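Long-range contacts in DUF7790 domain-containing protein (Leptospira interrogans serogroup Icterohaemorrhagiae serovar copenhageni, PDB 6ULO), which is of unknown function but probably sits in a membrane by a transmembrane helix, with a Rossmann-like alpha/beta domain: residues 64-69 with 84-89; 306-311 with 318-323; 97-102 with 143-148. One frame throughout, in Å; residues are numbered along the deposited sequence.

Contact 1: residues 64-69 with 84-89; sequences GNVYVG and SDFIYL
Y67 is bonded to the neighbouring strand through both its N-H and its C=O: its N donates to F86 O at 2.9 Å and its O accepts from Y88 N at 2.8 Å. Further along these parallel strands, G69 N donates to Y88 O at 3.0 Å. Near the N-terminal ends of the segments, D85 N reaches N65 O at 2.8 Å. Two waters finish this end. One donates to G64 O and also meets S84 OG, while the other accepts from N65 N and donates to D85 OD2, so the carboxylate is joined to the backbone across the gap. The positive phi of G64 (63°) is a conformation that glycine adopts readily.

The side chains of Y67 and I87 lie on one face of the sheet and cross obliquely. A chi1 of -176° sets Y67 CG anti to the backbone N; from there the ring's CD2 meets I87 CG2 at 3.8 Å, while S84 OG sits 3.5 Å from Y67 CB. The phenol OH is bonded to N75 of helix 74-82, which packs on this face. G69 fits here because a CB would clash with the Y67 ring. On the other face V66 CG2 touches F86 CD2 at 4.1 Å, and V68 CG2 comes to the edge of the Y88 ring, near its plane. Helix 203-214 packs against V66, V68 and Y88, and branched or aromatic residues suit this buried layer; Y88 OH finds its acceptor in L27 O.

Strand 66-69, helix 74-82 and strand 86-91 form a beta-alpha-beta unit, the building block of Rossmann-like folds.

Contact 2: residues 306-311 with 318-323; sequences GGTVDK and VDKEPV
T308 and D319 cross at about a right angle where an antiparallel beta hairpin opens out at the edge of the sheet. Strands 307-310 and 315-318 form this hairpin, and G307 faces V318 as a non-hydrogen-bonded pair. T308 carries OG1 anti to its carbonyl carbon (chi1 -61°) and donates from it to D319 OD1 at 2.9 Å, on the syn lone pair of the carboxylate. D319 CG stands between its backbone N and carbonyl carbon (chi1 50°), and from there the carboxylate comes back to T308 OG1. Short, polar threonine and aspartate suit this exposed margin, since each can reach the other without a long chain.

K320 comes from the same segment but lies over the G306 peptide. Its chain, bent at chi3 (-75°), curls round G306 O, CE lying 3.3 Å from it, before the ammonium turns to the next carbonyl. V318 points to the buried face, with CG1 3.6 Å from G306 O, and packs on strand 277-282 and helix 283-291. G306, the end of helix 299-306, has V318 CG1 and K320 O so close that a CB there would be tightly squeezed.

G306 O gathers the backbone of the departing chain, accepting from K320 N at 3.2 Å and weakly from D319 N. K320 O accepts bonds from the side chains of W289 and N285. The lysine ends in a weak bond from K320 NZ to G307 O, 3.3 Å long.

Contact 3: residues 97-102 with 143-148; sequences VHANTI and KKVYKQ
V145 holds CG1 anti to its backbone N (chi1 171°), which carries that methyl to the backbone of A99, and I102 is extended at chi2 (167°), which sends CD1 out toward the same valine. V145 is thus central to the contact. Its CG1 lies 3.7 Å from A99 N and 3.8 Å from A99 CB, while I102 CD1 comes up to that methyl at 3.9 Å. The other branch, CG2, touches H98 CB at 3.9 Å and stands at the edge of the imidazole, near its plane. I102 CD1 also reaches Y146 N, 3.9 Å away.

The segments 97-102 and 143-148, of helices 94-109 and 139-166, cross at -94°, with their axes 9.4 Å apart at closest approach, so the meeting is confined to a small patch. Small A99 lets the valine approach the helix backbone, and the beta-branched V145 offers two methyls to separate neighbours. Around this patch H98 meets Y142 edge-to-face, and Y146 OH bonds to L119 O. No polar bond joins the segments; methyls meet other side chains and backbone, so the contact rests on shape and on the burial of apolar surface.

In the fold
Along the chain the order is contact 1, contact 3, contact 2, each closing before the next opens. Contacts 1 and 2 belong to the same mixed sheet: contact 1 joins two parallel strands inside it, while contact 2 lies at its outer strand 307-310, with centres 25 Å apart and nearest atoms about 17 Å apart. Contact 3 is helical, but helix 94-109 follows strand 86-91 in the chain, and L89 CD1 packs on N100 CG at 3.8 Å, so contacts 1 and 3 touch. Contacts 2 and 3, with centres 38 Å apart, lie on opposite sides of the chain's centre. The single chain thus spans from a helical flank through a Rossmann-like core to a hairpin edge.

Contact 1: residues 64-69 with 84-89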
loop_
_atom_site.group_PDB
_atom_site.type_symbol
_atom_site.label_atom_id
_atom_site.label_comp_id
_atom_site.label_asym_id
_atom_site.label_seq_id
_atom_site.Cartn_x
_atom_site.Cartn_y
_atom_site.Cartn_z
ATOM N N GLY A 64 1.250 -10.861 -8.882
ATOM C CA GLY A 64 2.275 -10.215 -9.684
ATOM C C GLY A 64 1.773 -8.889 -10.246
ATOM O O GLY A 64 0.899 -8.217 -9.678
ATOM N N ASN A 65 2.346 -8.507 -11.388
ATOM C CA ASN A 65 2.036 -7.230 -12.021
ATOM C C ASN A 65 2.365 -6.057 -11.106
ATOM O O ASN A 65 3.158 -6.221 -10.169
ATOM C CB ASN A 65 0.595 -7.210 -12.536
ATOM C CG ASN A 65 0.409 -8.182 -13.699
ATOM O OD1 ASN A 65 1.094 -8.086 -14.707
ATOM N ND2 ASN A 65 -0.481 -9.125 -13.548
ATOM N N VAL A 66 1.825 -4.872 -11.376
ATOM C CA VAL A 66 2.207 -3.684 -10.610
ATOM C C VAL A 66 1.336 -3.560 -9.362
ATOM O O VAL A 66 0.146 -3.905 -9.365
ATOM C CB VAL A 66 2.169 -2.424 -11.509
ATOM C CG1 VAL A 66 2.482 -1.153 -10.722
ATOM C CG2 VAL A 66 3.148 -2.608 -12.666
ATOM N N TYR A 67 1.902 -3.028 -8.281
ATOM C CA TYR A 67 1.172 -2.784 -7.043
ATOM C C TYR A 67 0.982 -1.279 -6.903
ATOM O O TYR A 67 1.952 -0.531 -7.094
ATOM C CB TYR A 67 2.027 -3.295 -5.861
ATOM C CG TYR A 67 1.318 -3.176 -4.539
ATOM C CD1 TYR A 67 0.722 -4.281 -3.969
ATOM C CD2 TYR A 67 1.215 -1.963 -3.876
ATOM C CE1 TYR A 67 0.039 -4.198 -2.759
ATOM C CE2 TYR A 67 0.535 -1.873 -2.662
ATOM C CZ TYR A 67 -0.050 -3.007 -2.121
ATOM O OH TYR A 67 -0.736 -2.942 -0.931
ATOM N N VAL A 68 -0.232 -0.821 -6.537
ATOM C CA VAL A 68 -0.486 0.582 -6.178
ATOM C C VAL A 68 -1.172 0.601 -4.819
ATOM O O VAL A 68 -2.158 -0.113 -4.631
ATOM C CB VAL A 68 -1.404 1.265 -7.208
ATOM C CG1 VAL A 68 -1.671 2.713 -6.801
ATOM C CG2 VAL A 68 -0.782 1.132 -8.609
ATOM N N GLY A 69 -0.682 1.400 -3.875
ATOM C CA GLY A 69 -1.376 1.464 -2.594
ATOM C C GLY A 69 -1.196 2.757 -1.846
ATOM O O GLY A 69 -0.142 3.409 -1.923
ATOM N N SER A 84 4.782 -8.655 -6.483
ATOM C CA SER A 84 4.597 -7.533 -7.397
ATOM C C SER A 84 5.901 -7.171 -8.110
ATOM O O SER A 84 6.982 -7.220 -7.519
ATOM C CB SER A 84 4.095 -6.326 -6.610
ATOM O OG SER A 84 2.929 -6.631 -5.863
ATOM N N ASP A 85 5.791 -6.755 -9.374
ATOM C CA ASP A 85 6.985 -6.391 -10.134
ATOM C C ASP A 85 7.496 -4.997 -9.779
ATOM O O ASP A 85 8.699 -4.744 -9.848
ATOM C CB ASP A 85 6.677 -6.384 -11.628
ATOM C CG ASP A 85 6.228 -7.711 -12.151
ATOM O OD1 ASP A 85 6.813 -8.726 -11.747
ATOM O OD2 ASP A 85 5.324 -7.715 -13.035
ATOM N N PHE A 86 6.594 -4.077 -9.444
ATOM C CA PHE A 86 6.907 -2.696 -9.096
ATOM C C PHE A 86 5.851 -2.261 -8.100
ATOM O O PHE A 86 4.740 -2.798 -8.107
ATOM C CB PHE A 86 6.842 -1.761 -10.318
ATOM C CG PHE A 86 7.720 -2.186 -11.471
ATOM C CD1 PHE A 86 9.056 -1.797 -11.510
ATOM C CD2 PHE A 86 7.240 -2.995 -12.485
ATOM C CE1 PHE A 86 9.898 -2.197 -12.534
ATOM C CE2 PHE A 86 8.078 -3.395 -13.534
ATOM C CZ PHE A 86 9.418 -3.001 -13.539
ATOM N N ILE A 87 6.213 -1.325 -7.230
ATOM C CA ILE A 87 5.324 -0.862 -6.166
ATOM C C ILE A 87 5.237 0.659 -6.200
ATOM O O ILE A 87 6.234 1.337 -5.913
ATOM C CB ILE A 87 5.809 -1.312 -4.780
ATOM C CG1 ILE A 87 5.980 -2.822 -4.704
ATOM C CG2 ILE A 87 4.859 -0.784 -3.698
ATOM C CD1 ILE A 87 6.604 -3.305 -3.407
ATOM N N TYR A 88 4.048 1.194 -6.509
ATOM C CA TYR A 88 3.763 2.609 -6.279
ATOM C C TYR A 88 3.110 2.787 -4.902
ATOM O O TYR A 88 2.080 2.174 -4.610
ATOM C CB TYR A 88 2.802 3.143 -7.339
ATOM C CG TYR A 88 3.469 3.617 -8.610
ATOM C CD1 TYR A 88 4.441 4.614 -8.592
ATOM C CD2 TYR A 88 3.011 3.172 -9.855
ATOM C CE1 TYR A 88 5.001 5.118 -9.795
ATOM C CE2 TYR A 88 3.536 3.683 -11.052
ATOM C CZ TYR A 88 4.517 4.651 -10.994
ATOM O OH TYR A 88 5.000 5.133 -12.167
ATOM N N LEU A 89 3.697 3.624 -4.075
ATOM C CA LEU A 89 3.125 3.996 -2.782
ATOM C C LEU A 89 2.627 5.413 -2.967
ATOM O O LEU A 89 3.402 6.369 -2.891
ATOM C CB LEU A 89 4.165 3.882 -1.670
ATOM C CG LEU A 89 4.767 2.479 -1.531
ATOM C CD1 LEU A 89 5.852 2.510 -0.494
ATOM C CD2 LEU A 89 3.702 1.484 -1.112
HETATM O O HOH W 1 0.773 -6.562 -7.501
HETATM O O HOH W 2 4.318 -10.433 -12.401
#

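Contact 2: residues 306-311 with 318-323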
loop_
_atom_site.group_PDB
_atom_site.type_symbol
_atom_site.label_atom_id
_atom_site.label_comp_id
_atom_site.label_asym_id
_atom_site.label_seq_id
_atom_site.Cartn_x
_atom_site.Cartn_y
_atom_site.Cartn_z
ATOM N N GLY A 306 -22.940 -6.474 -3.621
ATOM C CA GLY A 306 -22.129 -7.324 -4.462
ATOM C C GLY A 306 -21.273 -8.343 -3.743
ATOM O O GLY A 306 -20.620 -9.161 -4.396
ATOM N N GLY A 307 -21.290 -8.347 -2.415
ATOM C CA GLY A 307 -20.340 -9.135 -1.635
ATOM C C GLY A 307 -20.848 -10.498 -1.197
ATOM O O GLY A 307 -22.011 -10.652 -0.821
ATOM N N THR A 308 -19.951 -11.484 -1.238
ATOM C CA THR A 308 -20.142 -12.796 -0.616
ATOM C C THR A 308 -19.244 -12.821 0.612
ATOM O O THR A 308 -18.017 -12.660 0.487
ATOM C CB THR A 308 -19.715 -13.909 -1.575
ATOM O OG1 THR A 308 -20.516 -13.861 -2.761
ATOM C CG2 THR A 308 -19.868 -15.263 -0.930
ATOM N N VAL A 309 -19.849 -12.989 1.786
ATOM C CA VAL A 309 -19.237 -12.671 3.076
ATOM C C VAL A 309 -18.847 -13.950 3.818
ATOM O O VAL A 309 -19.669 -14.868 3.986
ATOM C CB VAL A 309 -20.160 -11.799 3.949
ATOM C CG1 VAL A 309 -19.423 -11.330 5.190
ATOM C CG2 VAL A 309 -20.725 -10.621 3.161
ATOM N N ASP A 310 -17.601 -14.006 4.275
ATOM C CA ASP A 310 -17.153 -14.945 5.302
ATOM C C ASP A 310 -17.314 -14.202 6.625
ATOM O O ASP A 310 -16.489 -13.360 6.996
ATOM C CB ASP A 310 -15.723 -15.383 5.002
ATOM C CG ASP A 310 -15.051 -16.127 6.166
ATOM O OD1 ASP A 310 -15.621 -16.213 7.284
ATOM O OD2 ASP A 310 -13.926 -16.639 5.933
ATOM N N LYS A 311 -18.417 -14.503 7.319
ATOM C CA LYS A 311 -18.751 -13.829 8.571
ATOM C C LYS A 311 -17.927 -14.336 9.746
ATOM O O LYS A 311 -17.838 -13.648 10.766
ATOM C CB LYS A 311 -20.252 -13.966 8.877
ATOM C CG LYS A 311 -21.104 -13.184 7.874
ATOM C CD LYS A 311 -22.579 -13.155 8.212
ATOM C CE LYS A 311 -22.816 -12.242 9.381
ATOM N NZ LYS A 311 -24.282 -12.164 9.681
ATOM N N VAL A 318 -16.146 -9.307 -3.348
ATOM C CA VAL A 318 -17.191 -8.715 -4.180
ATOM C C VAL A 318 -17.077 -9.366 -5.551
ATOM O O VAL A 318 -16.227 -8.972 -6.373
ATOM C CB VAL A 318 -17.119 -7.188 -4.263
ATOM C CG1 VAL A 318 -18.162 -6.665 -5.246
ATOM C CG2 VAL A 318 -17.333 -6.562 -2.889
ATOM N N ASP A 319 -17.910 -10.380 -5.782
ATOM C CA ASP A 319 -17.882 -11.152 -7.005
ATOM C C ASP A 319 -19.158 -10.985 -7.820
ATOM O O ASP A 319 -19.288 -11.620 -8.869
ATOM C CB ASP A 319 -17.609 -12.636 -6.701
ATOM C CG ASP A 319 -18.510 -13.204 -5.611
ATOM O OD1 ASP A 319 -19.444 -12.511 -5.148
ATOM O OD2 ASP A 319 -18.260 -14.358 -5.193
ATOM N N LYS A 320 -20.088 -10.139 -7.377
ATOM C CA LYS A 320 -21.347 -9.881 -8.059
ATOM C C LYS A 320 -21.299 -8.491 -8.660
ATOM O O LYS A 320 -20.472 -7.661 -8.296
ATOM C CB LYS A 320 -22.512 -9.985 -7.070
ATOM C CG LYS A 320 -22.724 -11.397 -6.527
ATOM C CD LYS A 320 -23.821 -11.487 -5.446
ATOM C CE LYS A 320 -23.378 -10.926 -4.095
ATOM N NZ LYS A 320 -24.402 -11.124 -3.029
ATOM N N GLU A 321 -22.203 -8.240 -9.583
ATOM C CA GLU A 321 -22.131 -7.029 -10.371
ATOM C C GLU A 321 -23.316 -6.124 -10.126
ATOM O O GLU A 321 -24.387 -6.567 -9.683
ATOM C CB GLU A 321 -22.046 -7.380 -11.855
ATOM C CG GLU A 321 -20.799 -8.130 -12.146
ATOM C CD GLU A 321 -20.704 -8.616 -13.567
ATOM O OE1 GLU A 321 -21.664 -8.444 -14.347
ATOM O OE2 GLU A 321 -19.642 -9.174 -13.894
ATOM N N PRO A 322 -23.162 -4.835 -10.423
ATOM C CA PRO A 322 -24.255 -3.901 -10.190
ATOM C C PRO A 322 -25.440 -4.298 -11.047
ATOM O O PRO A 322 -25.294 -4.661 -12.217
ATOM C CB PRO A 322 -23.665 -2.556 -10.629
ATOM C CG PRO A 322 -22.568 -2.918 -11.579
ATOM C CD PRO A 322 -21.978 -4.158 -10.988
ATOM N N VAL A 323 -26.609 -4.288 -10.437
ATOM C CA VAL A 323 -27.857 -4.490 -11.154
ATOM C C VAL A 323 -28.473 -3.119 -11.367
ATOM O O VAL A 323 -28.534 -2.307 -10.433
ATOM C CB VAL A 323 -28.798 -5.426 -10.377
ATOM C CG1 VAL A 323 -30.117 -5.593 -11.110
ATOM C CG2 VAL A 323 -28.130 -6.774 -10.164
#

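Contact 3: residues 97-102 with 143-148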
loop_
_atom_site.group_PDB
_atom_site.type_symbol
_atom_site.label_atom_id
_atom_site.label_comp_id
_atom_site.label_asym_id
_atom_site.label_seq_id
_atom_site.Cartn_x
_atom_site.Cartn_y
_atom_site.Cartn_z
ATOM N N VAL A 97 4.418 9.938 2.594
ATOM C CA VAL A 97 5.326 9.852 1.455
ATOM C C VAL A 97 6.767 9.875 1.936
ATOM O O VAL A 97 7.589 9.044 1.528
ATOM C CB VAL A 97 5.026 10.965 0.421
ATOM C CG1 VAL A 97 6.003 10.870 -0.757
ATOM C CG2 VAL A 97 3.566 10.880 -0.077
ATOM N N HIS A 98 7.069 10.763 2.882
ATOM C CA HIS A 98 8.442 10.876 3.365
ATOM C C HIS A 98 8.842 9.700 4.239
ATOM O O HIS A 98 9.977 9.233 4.145
ATOM C CB HIS A 98 8.592 12.185 4.118
ATOM C CG HIS A 98 8.724 13.348 3.198
ATOM N ND1 HIS A 98 8.543 14.649 3.603
ATOM C CD2 HIS A 98 9.083 13.399 1.892
ATOM C CE1 HIS A 98 8.778 15.457 2.581
ATOM N NE2 HIS A 98 9.110 14.722 1.532
ATOM N N ALA A 99 7.934 9.197 5.099
ATOM C CA ALA A 99 8.282 8.034 5.907
ATOM C C ALA A 99 8.528 6.831 5.009
ATOM O O ALA A 99 9.429 6.032 5.271
ATOM C CB ALA A 99 7.206 7.759 6.965
ATOM N N ASN A 100 7.752 6.683 3.935
ATOM C CA ASN A 100 8.027 5.593 3.015
ATOM C C ASN A 100 9.399 5.753 2.358
ATOM O O ASN A 100 10.084 4.761 2.086
ATOM C CB ASN A 100 6.928 5.513 1.957
ATOM C CG ASN A 100 5.647 4.894 2.481
ATOM O OD1 ASN A 100 5.678 4.051 3.404
ATOM N ND2 ASN A 100 4.521 5.261 1.890
ATOM N N THR A 101 9.780 7.002 2.029
ATOM C CA THR A 101 11.099 7.268 1.456
ATOM C C THR A 101 12.197 6.829 2.417
ATOM O O THR A 101 13.191 6.225 2.002
ATOM C CB THR A 101 11.213 8.757 1.131
ATOM O OG1 THR A 101 10.224 9.115 0.160
ATOM C CG2 THR A 101 12.625 9.124 0.598
ATOM N N ILE A 102 12.017 7.106 3.707
ATOM C CA ILE A 102 12.962 6.632 4.715
ATOM C C ILE A 102 12.997 5.111 4.753
ATOM O O ILE A 102 14.070 4.507 4.773
ATOM C CB ILE A 102 12.620 7.227 6.092
ATOM C CG1 ILE A 102 12.760 8.751 6.055
ATOM C CG2 ILE A 102 13.504 6.590 7.171
ATOM C CD1 ILE A 102 12.150 9.438 7.274
ATOM N N LYS A 143 14.756 13.709 9.055
ATOM C CA LYS A 143 15.008 13.439 10.467
ATOM C C LYS A 143 13.787 13.775 11.307
ATOM O O LYS A 143 13.451 13.050 12.252
ATOM C CB LYS A 143 16.232 14.214 10.966
ATOM C CG LYS A 143 17.519 13.765 10.343
ATOM C CD LYS A 143 18.694 14.613 10.853
ATOM C CE LYS A 143 19.799 13.783 11.396
ATOM N NZ LYS A 143 20.934 14.619 11.873
ATOM N N LYS A 144 13.097 14.874 10.976
ATOM C CA LYS A 144 11.874 15.216 11.689
ATOM C C LYS A 144 10.824 14.130 11.500
ATOM O O LYS A 144 10.168 13.718 12.457
ATOM C CB LYS A 144 11.334 16.552 11.181
ATOM C CG LYS A 144 12.117 17.792 11.609
ATOM C CD LYS A 144 11.429 19.032 11.030
ATOM C CE LYS A 144 12.126 20.294 11.414
ATOM N NZ LYS A 144 12.345 20.289 12.866
ATOM N N VAL A 145 10.643 13.665 10.261
ATOM C CA VAL A 145 9.695 12.577 10.000
ATOM C C VAL A 145 10.083 11.330 10.785
ATOM O O VAL A 145 9.222 10.680 11.401
ATOM C CB VAL A 145 9.558 12.300 8.486
ATOM C CG1 VAL A 145 8.743 11.016 8.258
ATOM C CG2 VAL A 145 8.902 13.469 7.799
ATOM N N TYR A 146 11.373 10.987 10.811
ATOM C CA TYR A 146 11.811 9.818 11.578
ATOM C C TYR A 146 11.392 9.949 13.031
ATOM O O TYR A 146 10.835 9.015 13.617
ATOM C CB TYR A 146 13.341 9.659 11.493
ATOM C CG TYR A 146 13.832 8.460 12.286
ATOM C CD1 TYR A 146 14.128 7.254 11.645
ATOM C CD2 TYR A 146 14.036 8.539 13.661
ATOM C CE1 TYR A 146 14.555 6.130 12.376
ATOM C CE2 TYR A 146 14.467 7.433 14.402
ATOM C CZ TYR A 146 14.735 6.241 13.746
ATOM O OH TYR A 146 15.173 5.161 14.484
ATOM N N LYS A 147 11.626 11.114 13.623
ATOM C CA LYS A 147 11.318 11.314 15.035
ATOM C C LYS A 147 9.821 11.310 15.308
ATOM O O LYS A 147 9.392 10.811 16.348
ATOM C CB LYS A 147 11.982 12.583 15.539
ATOM C CG LYS A 147 13.476 12.435 15.520
ATOM C CD LYS A 147 14.157 13.769 15.767
ATOM C CE LYS A 147 15.651 13.676 15.519
ATOM N NZ LYS A 147 16.333 14.978 15.722
ATOM N N GLN A 148 9.008 11.805 14.379
ATOM C CA GLN A 148 7.559 11.756 14.562
ATOM C C GLN A 148 7.039 10.338 14.396
ATOM O O GLN A 148 6.139 9.907 15.127
ATOM C CB GLN A 148 6.907 12.611 13.489
ATOM C CG GLN A 148 7.058 14.078 13.646
ATOM C CD GLN A 148 6.503 14.796 12.447
ATOM O OE1 GLN A 148 7.047 14.694 11.349
ATOM N NE2 GLN A 148 5.378 15.462 12.628
#